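Local structure of LPXTG-motif cell wall anchor domain protein (Mobiluncus mulieris, 5U5O) at residues A[3-7]-A[149-153]; A[29-33]-A[121-125]; A[46-50]-A[97-103]. The protein probably acts in cell adhesion as a giant surface-anchored adhesin, whose Ig-like domains, two of them in this chain, carry intramolecular disulfide, isopeptide and ester cross-links. All coordinates share one frame; numbering follows the deposited sequence.

Interaction 1: residues A[3-7]-A[149-153]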
ATOM      1  N   PRO A   3      29.292 -16.331  15.560  1.00 13.01           N
ATOM      2  CA  PRO A   3      28.771 -15.682  14.357  1.00 12.19           C
ATOM      3  C   PRO A   3      27.392 -15.104  14.590  1.00 14.55           C
ATOM      4  O   PRO A   3      26.577 -15.636  15.328  1.00 16.77           O
ATOM      5  CB  PRO A   3      28.787 -16.811  13.347  1.00 14.90           C
ATOM      6  CG  PRO A   3      28.707 -18.063  14.114  1.00 17.29           C
ATOM      7  CD  PRO A   3      29.440 -17.788  15.386  1.00 14.79           C
ATOM      8  N   GLY A   4      27.116 -14.027  13.835  1.00 13.55           N
ATOM      9  CA  GLY A   4      25.803 -13.367  13.840  1.00 11.91           C
ATOM     10  C   GLY A   4      25.392 -13.008  12.408  1.00 11.02           C
ATOM     11  O   GLY A   4      26.201 -13.103  11.493  1.00 14.03           O
ATOM     12  N   VAL A   5      24.132 -12.615  12.242  1.00 11.33           N
ATOM     13  CA  VAL A   5      23.634 -12.206  10.927  1.00 11.57           C
ATOM     14  C   VAL A   5      22.704 -11.027  11.117  1.00 12.56           C
ATOM     15  O   VAL A   5      21.910 -10.946  12.039  1.00 14.31           O
ATOM     16  CB  VAL A   5      23.011 -13.407  10.156  1.00 12.13           C
ATOM     17  CG1 VAL A   5      21.772 -13.961  10.827  1.00 10.67           C
ATOM     18  CG2 VAL A   5      22.695 -13.019   8.707  1.00 11.93           C
ATOM     19  N   GLY A   6      22.783 -10.107  10.157  1.00 12.35           N
ATOM     20  CA  GLY A   6      21.872  -8.966  10.065  1.00 10.89           C
ATOM     21  C   GLY A   6      21.552  -8.698   8.595  1.00 11.12           C
ATOM     22  O   GLY A   6      22.165  -9.287   7.696  1.00 13.47           O
ATOM     23  N   THR A   7      20.580  -7.821   8.349  1.00 10.95           N
ATOM     24  CA  THR A   7      20.157  -7.536   6.989  1.00 11.17           C
ATOM     25  C   THR A   7      19.738  -6.088   6.884  1.00 12.63           C
ATOM     26  O   THR A   7      19.286  -5.466   7.845  1.00 14.75           O
ATOM     27  CB  THR A   7      18.985  -8.435   6.586  1.00 12.02           C
ATOM     28  OG1 THR A   7      17.913  -8.249   7.516  1.00 12.80           O
ATOM     29  CG2 THR A   7      19.340  -9.888   6.458  1.00 11.16           C
ATOM     30  N   VAL A 149      23.066 -21.358  13.066  1.00 15.58           N
ATOM     31  CA  VAL A 149      23.869 -20.809  14.173  1.00 16.07           C
ATOM     32  C   VAL A 149      23.494 -19.382  14.525  1.00 15.06           C
ATOM     33  O   VAL A 149      23.823 -18.924  15.631  1.00 18.89           O
ATOM     34  CB  VAL A 149      25.397 -20.906  13.930  1.00 14.32           C
ATOM     35  CG1 VAL A 149      25.816 -22.365  13.877  1.00 15.59           C
ATOM     36  CG2 VAL A 149      25.846 -20.162  12.678  1.00 13.34           C
ATOM     37  N   ALA A 150      22.803 -18.676  13.629  1.00 14.39           N
ATOM     38  CA  ALA A 150      22.310 -17.343  13.943  1.00 15.59           C
ATOM     39  C   ALA A 150      21.096 -17.060  13.096  1.00 15.35           C
ATOM     40  O   ALA A 150      20.987 -17.562  11.969  1.00 16.59           O
ATOM     41  CB  ALA A 150      23.372 -16.302  13.682  1.00 14.28           C
ATOM     42  N   LYS A 151      20.201 -16.246  13.632  1.00 16.41           N
ATOM     43  CA  LYS A 151      18.999 -15.806  12.928  1.00 18.10           C
ATOM     44  C   LYS A 151      18.797 -14.333  13.157  1.00 17.01           C
ATOM     45  O   LYS A 151      19.220 -13.775  14.174  1.00 19.50           O
ATOM     46  CB  LYS A 151      17.766 -16.521  13.469  1.00 21.93           C
ATOM     47  CG  LYS A 151      17.812 -18.039  13.450  1.00 25.54           C
ATOM     48  CD  LYS A 151      16.541 -18.657  14.025  1.00 33.58           C
ATOM     49  CE  LYS A 151      16.334 -18.308  15.496  1.00 37.93           C
ATOM     50  NZ  LYS A 151      15.267 -19.134  16.130  1.00 45.97           N
ATOM     51  N   HIS A 152      18.094 -13.724  12.203  1.00 16.81           N
ATOM     52  CA  HIS A 152      17.576 -12.376  12.316  1.00 16.34           C
ATOM     53  C   HIS A 152      16.110 -12.437  11.899  1.00 14.42           C
ATOM     54  O   HIS A 152      15.734 -12.090  10.763  1.00 15.81           O
ATOM     55  CB  HIS A 152      18.398 -11.408  11.470  1.00 16.18           C
ATOM     56  CG  HIS A 152      18.142  -9.968  11.758  1.00 16.33           C
ATOM     57  ND1 HIS A 152      16.979  -9.337  11.370  1.00 17.44           N
ATOM     58  CD2 HIS A 152      18.907  -9.018  12.345  1.00 18.09           C
ATOM     59  CE1 HIS A 152      17.032  -8.066  11.720  1.00 18.66           C
ATOM     60  NE2 HIS A 152      18.192  -7.844  12.315  1.00 18.46           N
ATOM     61  N   ASN A 153      15.310 -12.975  12.808  1.00 15.71           N
ATOM     62  CA  ASN A 153      13.878 -13.168  12.618  1.00 16.46           C
ATOM     63  C   ASN A 153      13.146 -12.139  13.484  1.00 18.28           C
ATOM     64  O   ASN A 153      12.518 -12.473  14.507  1.00 22.52           O
ATOM     65  CB  ASN A 153      13.474 -14.608  12.942  1.00 16.11           C
ATOM     66  CG  ASN A 153      14.057 -15.644  11.978  1.00 16.74           C
ATOM     67  OD1 ASN A 153      14.801 -15.337  11.034  1.00 19.54           O
ATOM     68  ND2 ASN A 153      13.700 -16.899  12.215  1.00 20.76           N
TER
HETATM   69  O   HOH W   1      26.363 -18.151  16.590  1.00 24.25           O
HETATM   70  O   HOH W   2      20.453 -11.217  14.547  1.00 32.42           O

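Interaction 2: residues A[29-33]-A[121-125]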
ATOM      1  N   ILE A  29      13.021  -7.163  -3.728  1.00 14.84           N
ATOM      2  CA  ILE A  29      13.623  -6.690  -2.485  1.00 14.68           C
ATOM      3  C   ILE A  29      15.101  -7.121  -2.508  1.00 14.76           C
ATOM      4  O   ILE A  29      15.403  -8.322  -2.599  1.00 16.41           O
ATOM      5  CB  ILE A  29      12.859  -7.221  -1.261  1.00 15.14           C
ATOM      6  CG1 ILE A  29      11.498  -6.531  -1.085  1.00 15.47           C
ATOM      7  CG2 ILE A  29      13.660  -6.968   0.015  1.00 15.32           C
ATOM      8  CD1 ILE A  29      10.481  -6.742  -2.191  1.00 16.69           C
ATOM      9  N   LYS A  30      16.000  -6.140  -2.517  1.00 14.56           N
ATOM     10  CA  LYS A  30      17.420  -6.389  -2.280  1.00 12.64           C
ATOM     11  C   LYS A  30      17.630  -6.617  -0.776  1.00 12.67           C
ATOM     12  O   LYS A  30      17.390  -5.733   0.050  1.00 14.85           O
ATOM     13  CB  LYS A  30      18.258  -5.212  -2.734  1.00 13.73           C
ATOM     14  CG  LYS A  30      19.754  -5.487  -2.699  1.00 14.66           C
ATOM     15  CD  LYS A  30      20.495  -4.194  -2.915  1.00 16.67           C
ATOM     16  CE  LYS A  30      21.980  -4.408  -3.060  1.00 24.79           C
ATOM     17  NZ  LYS A  30      22.649  -3.151  -3.489  1.00 31.79           N
ATOM     18  N   ASP A  31      18.099  -7.819  -0.460  1.00 12.66           N
ATOM     19  CA  ASP A  31      18.367  -8.238   0.922  1.00 12.07           C
ATOM     20  C   ASP A  31      19.887  -8.242   1.098  1.00 12.86           C
ATOM     21  O   ASP A  31      20.556  -9.162   0.670  1.00 15.60           O
ATOM     22  CB  ASP A  31      17.741  -9.600   1.082  1.00 12.40           C
ATOM     23  CG  ASP A  31      18.081 -10.280   2.399  1.00 13.23           C
ATOM     24  OD1 ASP A  31      18.613  -9.641   3.372  1.00 15.17           O
ATOM     25  OD2 ASP A  31      17.724 -11.476   2.414  1.00 14.87           O
ATOM     26  N   THR A  32      20.398  -7.122   1.596  1.00 12.65           N
ATOM     27  CA  THR A  32      21.832  -6.993   1.851  1.00 11.74           C
ATOM     28  C   THR A  32      22.128  -7.665   3.191  1.00 11.78           C
ATOM     29  O   THR A  32      21.623  -7.242   4.221  1.00 14.69           O
ATOM     30  CB  THR A  32      22.291  -5.534   1.840  1.00 12.33           C
ATOM     31  OG1 THR A  32      22.020  -4.983   0.551  1.00 14.14           O
ATOM     32  CG2 THR A  32      23.765  -5.396   2.075  1.00 12.96           C
ATOM     33  N   VAL A  33      22.905  -8.733   3.118  1.00 11.98           N
ATOM     34  CA  VAL A  33      23.192  -9.592   4.281  1.00 11.75           C
ATOM     35  C   VAL A  33      24.541  -9.244   4.901  1.00 12.43           C
ATOM     36  O   VAL A  33      25.539  -9.120   4.227  1.00 14.79           O
ATOM     37  CB  VAL A  33      23.152 -11.059   3.844  1.00 11.98           C
ATOM     38  CG1 VAL A  33      23.384 -11.958   5.060  1.00 13.01           C
ATOM     39  CG2 VAL A  33      21.818 -11.387   3.143  1.00 12.46           C
ATOM     40  N   VAL A 121       8.642  -7.430   5.885  1.00 15.99           N
ATOM     41  CA  VAL A 121       9.887  -7.605   6.628  1.00 16.28           C
ATOM     42  C   VAL A 121      10.624  -8.839   6.118  1.00 15.66           C
ATOM     43  O   VAL A 121      10.009  -9.848   5.796  1.00 17.06           O
ATOM     44  CB  VAL A 121       9.622  -7.640   8.162  1.00 16.86           C
ATOM     45  CG1 VAL A 121       8.776  -8.855   8.530  1.00 17.09           C
ATOM     46  CG2 VAL A 121      10.923  -7.574   8.961  1.00 17.47           C
ATOM     47  N   VAL A 122      11.953  -8.727   6.089  1.00 14.56           N
ATOM     48  CA  VAL A 122      12.868  -9.798   5.699  1.00 13.81           C
ATOM     49  C   VAL A 122      13.402 -10.489   6.969  1.00 14.23           C
ATOM     50  O   VAL A 122      13.772  -9.815   7.951  1.00 16.35           O
ATOM     51  CB  VAL A 122      14.061  -9.226   4.941  1.00 13.22           C
ATOM     52  CG1 VAL A 122      15.147 -10.270   4.710  1.00 12.14           C
ATOM     53  CG2 VAL A 122      13.569  -8.671   3.616  1.00 12.81           C
ATOM     54  N   TYR A 123      13.357 -11.816   6.966  1.00 14.34           N
ATOM     55  CA  TYR A 123      13.978 -12.685   7.984  1.00 16.08           C
ATOM     56  C   TYR A 123      15.174 -13.342   7.316  1.00 14.97           C
ATOM     57  O   TYR A 123      15.170 -13.577   6.100  1.00 16.04           O
ATOM     58  CB  TYR A 123      12.961 -13.742   8.391  1.00 16.49           C
ATOM     59  CG  TYR A 123      11.963 -13.317   9.469  1.00 17.21           C
ATOM     60  CD1 TYR A 123      11.630 -11.975   9.701  1.00 19.11           C
ATOM     61  CD2 TYR A 123      11.373 -14.285  10.287  1.00 19.15           C
ATOM     62  CE1 TYR A 123      10.734 -11.617  10.706  1.00 19.07           C
ATOM     63  CE2 TYR A 123      10.475 -13.933  11.285  1.00 20.72           C
ATOM     64  CZ  TYR A 123      10.162 -12.603  11.489  1.00 21.70           C
ATOM     65  OH  TYR A 123       9.270 -12.278  12.485  1.00 25.62           O
ATOM     66  N   GLU A 124      16.210 -13.655   8.113  1.00 15.02           N
ATOM     67  CA  GLU A 124      17.442 -14.261   7.582  1.00 14.63           C
ATOM     68  C   GLU A 124      17.985 -15.282   8.573  1.00 14.43           C
ATOM     69  O   GLU A 124      17.872 -15.098   9.809  1.00 15.90           O
ATOM     70  CB  GLU A 124      18.527 -13.209   7.335  1.00 13.34           C
ATOM     71  CG  GLU A 124      19.666 -13.666   6.428  1.00 11.39           C
ATOM     72  CD  GLU A 124      19.301 -13.608   4.946  1.00 13.53           C
ATOM     73  OE1 GLU A 124      18.284 -12.971   4.582  1.00 15.28           O
ATOM     74  OE2 GLU A 124      20.019 -14.241   4.155  1.00 14.64           O
ATOM     75  N   GLN A 125      18.541 -16.363   8.052  1.00 14.48           N
ATOM     76  CA  GLN A 125      19.251 -17.334   8.894  1.00 14.37           C
ATOM     77  C   GLN A 125      20.607 -17.641   8.298  1.00 12.60           C
ATOM     78  O   GLN A 125      20.799 -17.644   7.051  1.00 14.53           O
ATOM     79  CB  GLN A 125      18.444 -18.618   9.080  1.00 14.53           C
ATOM     80  CG  GLN A 125      17.009 -18.401   9.554  1.00 14.39           C
ATOM     81  CD  GLN A 125      16.067 -18.025   8.399  1.00 14.54           C
ATOM     82  OE1 GLN A 125      16.127 -18.628   7.335  1.00 16.01           O
ATOM     83  NE2 GLN A 125      15.226 -17.012   8.603  1.00 15.93           N
TER

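Interaction 3: residues A[46-50]-A[97-103]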
ATOM      1  N   ILE A  46      23.170 -19.247   3.712  1.00 13.63           N
ATOM      2  CA  ILE A  46      22.260 -18.197   4.136  1.00 13.88           C
ATOM      3  C   ILE A  46      20.895 -18.373   3.502  1.00 15.02           C
ATOM      4  O   ILE A  46      20.798 -18.807   2.328  1.00 16.47           O
ATOM      5  CB  ILE A  46      22.830 -16.774   3.898  1.00 13.23           C
ATOM      6  CG1 ILE A  46      23.294 -16.571   2.452  1.00 13.61           C
ATOM      7  CG2 ILE A  46      23.945 -16.516   4.921  1.00 12.46           C
ATOM      8  CD1 ILE A  46      23.630 -15.127   2.157  1.00 13.98           C
ATOM      9  N   ALA A  47      19.848 -18.018   4.226  1.00 16.07           N
ATOM     10  CA  ALA A  47      18.477 -18.039   3.671  1.00 14.98           C
ATOM     11  C   ALA A  47      17.769 -16.805   4.105  1.00 14.02           C
ATOM     12  O   ALA A  47      17.917 -16.344   5.259  1.00 17.27           O
ATOM     13  CB  ALA A  47      17.726 -19.256   4.172  1.00 15.04           C
ATOM     14  N   GLY A  48      16.967 -16.273   3.195  1.00 13.57           N
ATOM     15  CA  GLY A  48      16.109 -15.142   3.465  1.00 14.07           C
ATOM     16  C   GLY A  48      14.668 -15.448   3.080  1.00 14.56           C
ATOM     17  O   GLY A  48      14.412 -16.220   2.136  1.00 16.95           O
ATOM     18  N   GLN A  49      13.736 -14.822   3.792  1.00 15.89           N
ATOM     19  CA  GLN A  49      12.308 -14.886   3.481  1.00 15.92           C
ATOM     20  C   GLN A  49      11.697 -13.521   3.656  1.00 16.49           C
ATOM     21  O   GLN A  49      12.069 -12.772   4.548  1.00 17.91           O
ATOM     22  CB  GLN A  49      11.548 -15.884   4.359  1.00 16.77           C
ATOM     23  CG  GLN A  49      12.168 -17.259   4.452  1.00 15.86           C
ATOM     24  CD  GLN A  49      13.302 -17.336   5.469  1.00 15.98           C
ATOM     25  OE1 GLN A  49      13.235 -16.741   6.559  1.00 17.71           O
ATOM     26  NE2 GLN A  49      14.353 -18.068   5.120  1.00 16.96           N
ATOM     27  N   LEU A  50      10.718 -13.233   2.798  1.00 16.61           N
ATOM     28  CA  LEU A  50       9.940 -12.009   2.853  1.00 15.71           C
ATOM     29  C   LEU A  50       8.534 -12.321   3.344  1.00 17.35           C
ATOM     30  O   LEU A  50       7.875 -13.223   2.811  1.00 20.10           O
ATOM     31  CB  LEU A  50       9.848 -11.398   1.443  1.00 15.71           C
ATOM     32  CG  LEU A  50       9.188 -10.030   1.370  1.00 16.90           C
ATOM     33  CD1 LEU A  50      10.016  -8.956   2.040  1.00 15.22           C
ATOM     34  CD2 LEU A  50       8.945  -9.683  -0.096  1.00 18.13           C
ATOM     35  N   THR A  97      27.209  -9.600   1.839  1.00 12.87           N
ATOM     36  CA  THR A  97      26.803 -10.177   0.553  1.00 12.99           C
ATOM     37  C   THR A  97      25.346  -9.797   0.345  1.00 13.51           C
ATOM     38  O   THR A  97      24.812  -8.969   1.078  1.00 15.05           O
ATOM     39  CB  THR A  97      27.042 -11.696   0.545  1.00 13.43           C
ATOM     40  OG1 THR A  97      26.790 -12.199  -0.773  1.00 16.37           O
ATOM     41  CG2 THR A  97      26.187 -12.431   1.553  1.00 13.37           C
ATOM     42  N   GLU A  98      24.719 -10.313  -0.713  1.00 14.95           N
ATOM     43  CA  GLU A  98      23.315  -9.962  -0.957  1.00 14.87           C
ATOM     44  C   GLU A  98      22.546 -11.079  -1.619  1.00 14.14           C
ATOM     45  O   GLU A  98      23.133 -11.960  -2.250  1.00 15.66           O
ATOM     46  CB  GLU A  98      23.201  -8.699  -1.803  1.00 18.50           C
ATOM     47  CG  GLU A  98      23.795  -8.819  -3.187  1.00 21.80           C
ATOM     48  CD  GLU A  98      23.729  -7.515  -3.947  1.00 28.18           C
ATOM     49  OE1 GLU A  98      24.568  -6.630  -3.684  1.00 34.47           O
ATOM     50  OE2 GLU A  98      22.838  -7.374  -4.811  1.00 31.62           O
ATOM     51  N   MET A  99      21.224 -11.031  -1.465  1.00 14.09           N
ATOM     52  CA  MET A  99      20.317 -11.932  -2.172  1.00 14.26           C
ATOM     53  C   MET A  99      19.074 -11.144  -2.568  1.00 14.36           C
ATOM     54  O   MET A  99      18.765 -10.120  -1.964  1.00 17.00           O
ATOM     55  CB  MET A  99      19.936 -13.172  -1.360  1.00 14.96           C
ATOM     56  CG  MET A  99      19.867 -12.976   0.163  1.00 15.63           C
ATOM     57  SD  MET A  99      19.038 -14.330   1.037  1.00 17.89           S
ATOM     58  CE  MET A  99      19.986 -15.739   0.446  1.00 16.83           C
ATOM     59  N   ASP A 100      18.395 -11.603  -3.618  1.00 14.60           N
ATOM     60  CA  ASP A 100      17.154 -10.988  -4.071  1.00 14.79           C
ATOM     61  C   ASP A 100      15.944 -11.775  -3.608  1.00 15.03           C
ATOM     62  O   ASP A 100      15.944 -13.005  -3.643  1.00 17.57           O
ATOM     63  CB  ASP A 100      17.125 -10.937  -5.596  1.00 16.45           C
ATOM     64  CG  ASP A 100      18.052  -9.885  -6.180  1.00 18.57           C
ATOM     65  OD1 ASP A 100      18.512  -8.959  -5.483  1.00 23.61           O
ATOM     66  OD2 ASP A 100      18.217  -9.929  -7.429  1.00 28.71           O
ATOM     67  N   LEU A 101      14.906 -11.053  -3.188  1.00 14.71           N
ATOM     68  CA  LEU A 101      13.617 -11.638  -2.822  1.00 14.22           C
ATOM     69  C   LEU A 101      12.542 -10.979  -3.695  1.00 14.12           C
ATOM     70  O   LEU A 101      12.246  -9.790  -3.532  1.00 17.39           O
ATOM     71  CB  LEU A 101      13.329 -11.405  -1.332  1.00 13.76           C
ATOM     72  CG  LEU A 101      14.249 -12.157  -0.361  1.00 14.53           C
ATOM     73  CD1 LEU A 101      14.110 -11.594   1.044  1.00 14.00           C
ATOM     74  CD2 LEU A 101      13.930 -13.644  -0.376  1.00 15.85           C
ATOM     75  N   THR A 102      11.988 -11.747  -4.627  1.00 15.00           N
ATOM     76  CA  THR A 102      11.077 -11.208  -5.623  1.00 15.16           C
ATOM     77  C   THR A 102       9.657 -11.625  -5.301  1.00 15.55           C
ATOM     78  O   THR A 102       9.356 -12.804  -5.145  1.00 17.04           O
ATOM     79  CB  THR A 102      11.530 -11.633  -7.024  1.00 17.69           C
ATOM     80  OG1 THR A 102      12.820 -11.057  -7.267  1.00 21.85           O
ATOM     81  CG2 THR A 102      10.575 -11.148  -8.088  1.00 19.18           C
ATOM     82  N   VAL A 103       8.782 -10.628  -5.208  1.00 18.17           N
ATOM     83  CA  VAL A 103       7.378 -10.837  -4.880  1.00 20.17           C
ATOM     84  C   VAL A 103       6.496 -10.365  -6.035  1.00 19.36           C
ATOM     85  O   VAL A 103       6.692  -9.276  -6.590  1.00 19.08           O
ATOM     86  CB  VAL A 103       7.002 -10.162  -3.529  1.00 19.36           C
ATOM     87  CG1 VAL A 103       7.343  -8.680  -3.503  1.00 19.01           C
ATOM     88  CG2 VAL A 103       5.548 -10.408  -3.170  1.00 21.68           C
TER

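Interaction 1: residues A[3-7]-A[149-153]
Val-5 and His-152 meet where strand 4-7 runs beside strand 150-152 with a 20° angle between their directions, and no direct hydrogen bond joins the two. The imidazole of His-152 swings toward 3-7: its CG lies anti to the backbone N (chi1 -167°). The O of Val-5 sits at the ring edge, near the ring plane, 3.6 Å from His-152 CD2, while the CA of Gly-6 approaches CD2 obliquely. The OG1 of Thr-7 lies over one ring face, 4.1 Å from His-152 ND1; this oxygen is covalently linked to CD of Gln-160. Val-5 CG1, wedged between its own backbone N and carbonyl carbon (chi1 65°), leans over the backbone of 150-151 and comes 4.0 Å from Ala-150 CB. The Ala-150 methyl lies against Pro-3 O and Gly-4, its CB 3.8 Å from Gly-4 CA. At the other end the Pro-3 ring and the Val-149 branch cross at nearly a right angle, with Pro-3 CG 3.8 Å from Val-149 CG2. Val-149 and Ala-150 form a classic beta bulge against Leu-126. Two waters bridge backbone carbonyls: one donates to Pro-3 O and Val-149 O, the other to Val-5 O and Lys-151 O. The strands are thus joined by apolar contact and water in place of direct backbone bonds; the covalent tie beside them is the Thr-7 to Gln-160 ester, with His-152 against it.

Interaction 2: residues A[29-33]-A[121-125]
Asp-31 and Val-122, with CA atoms 7.4 Å apart, mark where strands 29-33 and 121-125 face each other; the segments run in roughly the same direction, 38° apart, with axes 9.3 Å from each other at the closest. That spacing is too wide for backbone pairing, and the contact is made by inward-pointing side chains. Asp-31 and Glu-124 come from opposite directions, their carboxylate planes turned 70° apart, with Asp-31 OD2 2.7 Å from Glu-124 OE1. Glu-124 reaches there by bending at chi2 (80°), which also lays OE2 against Val-33 CG2 at 3.5 Å. Val-122 flanks the acid pair: its CG1 lies over the flat face of the Asp-31 carboxylate, 3.7 Å from Asp-31 CG. The Val-122 and Ile-29 side chains slide past each other in opposite directions, their CG2 atoms 4.0 Å apart. Both acids touch Thr-7, and Val-122 touches Gln-160, so the ester-linked pair of the domain lies directly beside them. Met-99 of strand 94-104 touches both acids. Two strands from opposing sheets, packed face to face round a buried core, fit the beta sandwich of this Ig-like domain, and a buried Asp and Glu beside a Thr-Gln ester fit the cross-link site of T-Q ester bond domains.

Interaction 3: residues A[46-50]-A[97-103]
Thr-97 opens the contact with Ile-46: Thr-97 CG2 and Ile-46 CD1 meet tip to tip at 3.8 Å. Two residues on, Met-99 stretches across to strand 46-50 with an unusual, probably strained first torsion (chi1 32°) and bends at its end (chi3 54°). The Met-99 and Ile-46 side chains slide past each other in opposite directions, Met-99 CE lying 4.0 Å from Ile-46 CG1 and 3.7 Å from Ile-46 O. The sulfur rests on the backbone at Gly-48, with Met-99 SD 3.6 Å from Gly-48 N; the missing side chain at Gly-48 lets the thioether settle in this tight seat. Leu-101 follows with both branches turned to the opposite backbone: CD2 approaches Gly-48 O at 3.6 Å, while CD1 lies over the Gln-49 to Leu-50 link and touches Leu-50 CB. Val-103 finishes the line, its CG1 3.9 Å from Leu-50 CD2 in a roughly right-angled crossing. No hydrogen bond joins 46-50 to 97-103: apolar tips and a thioether lie on the backbone of 46-48, whose polar groups pair with strands 64-71 and 118-127, so that between these two segments the contact rests on close-fitting shape rather than on polar bonds.

The three contacts span the gap between the two sheets of the T-Q ester bond domain. Strands 4-10, 26-36 and 94-104 are neighbours on one side; 150-178, 118-127 and 43-52 are neighbours on the other. Interactions 2 and 3 have centres about 5 Å apart, and interaction 3 touches interaction 2 through Met-99, whose SD lies 3.3 Å from Glu-124 OE2; Ile-29 N also lies 2.7 Å from Leu-101 O. Centre to centre, interaction 1 lies about 10 Å from interaction 2, joined by His-152 N to Glu-124 O at 2.8 Å, and about 13 Å from interaction 3. His-152 of interaction 1 and Asp-31, Glu-124 and Val-122 of interaction 2 lie against the Thr-7 to Gln-160 ester; interaction 3 continues the core from the acid pair.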